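Local coordinates for protein-glutamine gamma-glutamyltransferase (Pseudomonas aeruginosa PAO1, PDB 6G49) that shows transglutaminase activity in vitro through its periplasmic domain and is critical for viability, perhaps through an essential function linked to the cell wall, at residues E106-V111 with R155-P160. Numbering follows the deposited sequence.
Sequences ELRYDV and RVSSWP
Leu107 pairs with Ser158 and Tyr109 with Val156 as hydrogen-bonded pairs of two antiparallel strands, 107-111 and 155-158, whose axes come within 4.8 Å; the intervening Arg108–Ser157 and Asp110–Arg155 pairs are non-hydrogen-bonded. The extended backbones put successive residues on opposite faces, and the register brings Tyr109, Val156, Leu107 and Ser158 together on one of them. Tyr109 CG sits between the backbone N and the carbonyl carbon (chi1 52°), and the ring lies across Val156, with CB over one face, 3.9 Å from the ring centroid and offset toward the rim. Val156 CG1 packs beside the hydroxyl end. At the ring edge Tyr109 OH donates to Ser158 OG at 2.7 Å, and Leu124 satisfies the pair further, its N bonding the phenol oxygen and its O the serine hydroxyl. Leu107 CD1 rests on Pro160 CG at 3.8 Å, just beyond the end of strand 155-158.

The opposite face carries Arg108, Ser157, Asp110 and Arg155. At its end, where the chain leaves the strands, Glu106 keeps CG anti to its backbone N (chi1 180°) and lies alongside Trp159, with CG over the six-membered ring, 4.0 Å from its centroid, and the carboxylate turned 22° from the indole plane. Ser157 OG donates to the anti lone pair of Glu106 OE2 at 2.7 Å, while OE1 forms a salt bridge with Arg108 NH2 by charge alone. Farther along, Asp110 sets OD1 above the centre of the Arg155 guanidinium; OD2 lies 3.2 Å from Arg155 NH1, well out of the guanidinium plane, making this ion pair electrostatic too. Strand 55-61 flanks 107-113, and strand 127-129 flanks 152-158. The arrangement is an antiparallel strand pair inside a six-stranded antiparallel sheet, within the TgpA N-terminal family region and away from the Cys243, His287 and Asp303 active site inferred by similarity.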
loop_
_atom_site.group_PDB
_atom_site.type_symbol
_atom_site.label_atom_id
_atom_site.label_comp_id
_atom_site.label_asym_id
_atom_site.label_seq_id
_atom_site.Cartn_x
_atom_site.Cartn_y
_atom_site.Cartn_z
ATOM N N GLU A 106 -17.636 11.482 -2.513
ATOM C CA GLU A 106 -17.624 10.342 -3.423
ATOM C C GLU A 106 -16.881 10.780 -4.682
ATOM O O GLU A 106 -17.245 11.784 -5.279
ATOM C CB GLU A 106 -19.039 9.886 -3.753
ATOM C CG GLU A 106 -19.150 8.704 -4.698
ATOM C CD GLU A 106 -20.575 8.399 -5.150
ATOM O OE1 GLU A 106 -21.474 9.031 -4.608
ATOM O OE2 GLU A 106 -20.789 7.528 -6.009
ATOM N N LEU A 107 -15.850 10.023 -5.095
ATOM C CA LEU A 107 -15.104 10.309 -6.333
ATOM C C LEU A 107 -15.546 9.252 -7.344
ATOM O O LEU A 107 -15.561 8.069 -7.071
ATOM C CB LEU A 107 -13.588 10.209 -6.140
ATOM C CG LEU A 107 -12.944 11.135 -5.121
ATOM C CD1 LEU A 107 -11.437 10.918 -5.061
ATOM C CD2 LEU A 107 -13.243 12.582 -5.448
ATOM N N ARG A 108 -15.937 9.700 -8.531
ATOM C CA ARG A 108 -16.465 8.841 -9.578
ATOM C C ARG A 108 -15.551 8.908 -10.798
ATOM O O ARG A 108 -15.088 9.976 -11.244
ATOM C CB ARG A 108 -17.880 9.267 -9.989
ATOM C CG ARG A 108 -18.911 9.092 -8.886
ATOM C CD ARG A 108 -20.326 9.325 -9.439
ATOM N NE ARG A 108 -21.384 8.917 -8.515
ATOM C CZ ARG A 108 -22.239 9.749 -7.916
ATOM N NH1 ARG A 108 -22.231 11.040 -8.210
ATOM N NH2 ARG A 108 -23.100 9.286 -7.024
ATOM N N TYR A 109 -15.195 7.723 -11.309
ATOM C CA TYR A 109 -14.265 7.656 -12.376
ATOM C C TYR A 109 -14.410 6.332 -13.122
ATOM O O TYR A 109 -14.908 5.369 -12.584
ATOM C CB TYR A 109 -12.814 7.902 -11.912
ATOM C CG TYR A 109 -12.369 7.033 -10.739
ATOM C CD1 TYR A 109 -12.688 7.381 -9.443
ATOM C CD2 TYR A 109 -11.672 5.826 -10.930
ATOM C CE1 TYR A 109 -12.329 6.579 -8.362
ATOM C CE2 TYR A 109 -11.256 5.053 -9.849
ATOM C CZ TYR A 109 -11.607 5.418 -8.563
ATOM O OH TYR A 109 -11.212 4.656 -7.481
ATOM N N ASP A 110 -13.914 6.305 -14.360
ATOM C CA ASP A 110 -13.891 5.109 -15.130
ATOM C C ASP A 110 -12.429 4.673 -15.345
ATOM O O ASP A 110 -11.534 5.501 -15.456
ATOM C CB ASP A 110 -14.520 5.356 -16.486
ATOM C CG ASP A 110 -15.987 5.731 -16.397
ATOM O OD1 ASP A 110 -16.632 5.340 -15.376
ATOM O OD2 ASP A 110 -16.435 6.340 -17.387
ATOM N N VAL A 111 -12.238 3.353 -15.427
ATOM C CA VAL A 111 -10.905 2.763 -15.597
ATOM C C VAL A 111 -10.932 1.836 -16.805
ATOM O O VAL A 111 -11.903 1.126 -16.984
ATOM C CB VAL A 111 -10.483 1.951 -14.371
ATOM C CG1 VAL A 111 -9.074 1.366 -14.568
ATOM C CG2 VAL A 111 -10.581 2.838 -13.135
ATOM N N ARG A 155 -16.401 0.958 -14.044
ATOM C CA ARG A 155 -16.808 2.208 -13.425
ATOM C C ARG A 155 -16.666 2.082 -11.927
ATOM O O ARG A 155 -16.991 1.064 -11.366
ATOM C CB ARG A 155 -18.239 2.550 -13.835
ATOM C CG ARG A 155 -18.465 2.440 -15.334
ATOM C CD ARG A 155 -19.821 2.987 -15.740
ATOM N NE ARG A 155 -20.053 4.266 -15.096
ATOM C CZ ARG A 155 -19.905 5.442 -15.688
ATOM N NH1 ARG A 155 -19.547 5.516 -16.964
ATOM N NH2 ARG A 155 -20.129 6.552 -15.002
ATOM N N VAL A 156 -16.183 3.141 -11.298
ATOM C CA VAL A 156 -15.857 3.137 -9.864
ATOM C C VAL A 156 -16.468 4.363 -9.173
ATOM O O VAL A 156 -16.403 5.458 -9.727
ATOM C CB VAL A 156 -14.338 3.134 -9.642
ATOM C CG1 VAL A 156 -13.991 2.983 -8.163
ATOM C CG2 VAL A 156 -13.649 2.058 -10.506
ATOM N N SER A 157 -16.850 4.156 -7.903
ATOM C CA SER A 157 -17.064 5.174 -6.918
ATOM C C SER A 157 -16.172 4.859 -5.711
ATOM O O SER A 157 -16.217 3.738 -5.223
ATOM C CB SER A 157 -18.512 5.209 -6.455
ATOM O OG SER A 157 -19.350 5.723 -7.486
ATOM N N SER A 158 -15.433 5.857 -5.254
ATOM C CA SER A 158 -14.561 5.697 -4.056
ATOM C C SER A 158 -14.919 6.763 -3.014
ATOM O O SER A 158 -15.137 7.923 -3.340
ATOM C CB SER A 158 -13.130 5.833 -4.477
ATOM O OG SER A 158 -12.708 4.735 -5.276
ATOM N N TRP A 159 -14.751 6.372 -1.743
ATOM C CA TRP A 159 -14.893 7.236 -0.583
ATOM C C TRP A 159 -13.590 7.239 0.200
ATOM O O TRP A 159 -13.393 6.379 1.072
ATOM C CB TRP A 159 -16.010 6.687 0.303
ATOM C CG TRP A 159 -17.380 6.961 -0.239
ATOM C CD1 TRP A 159 -18.203 8.001 0.113
ATOM C CD2 TRP A 159 -18.084 6.199 -1.234
ATOM N NE1 TRP A 159 -19.350 7.959 -0.636
ATOM C CE2 TRP A 159 -19.334 6.842 -1.433
ATOM C CE3 TRP A 159 -17.832 5.012 -1.934
ATOM C CZ2 TRP A 159 -20.278 6.351 -2.334
ATOM C CZ3 TRP A 159 -18.769 4.536 -2.837
ATOM C CH2 TRP A 159 -19.963 5.218 -3.049
ATOM N N PRO A 160 -12.657 8.142 -0.121
ATOM C CA PRO A 160 -11.331 8.109 0.479
ATOM C C PRO A 160 -11.374 8.335 2.002
ATOM O O PRO A 160 -10.440 7.933 2.699
ATOM C CB PRO A 160 -10.610 9.261 -0.209
ATOM C CG PRO A 160 -11.285 9.333 -1.566
ATOM C CD PRO A 160 -12.750 9.113 -1.229
#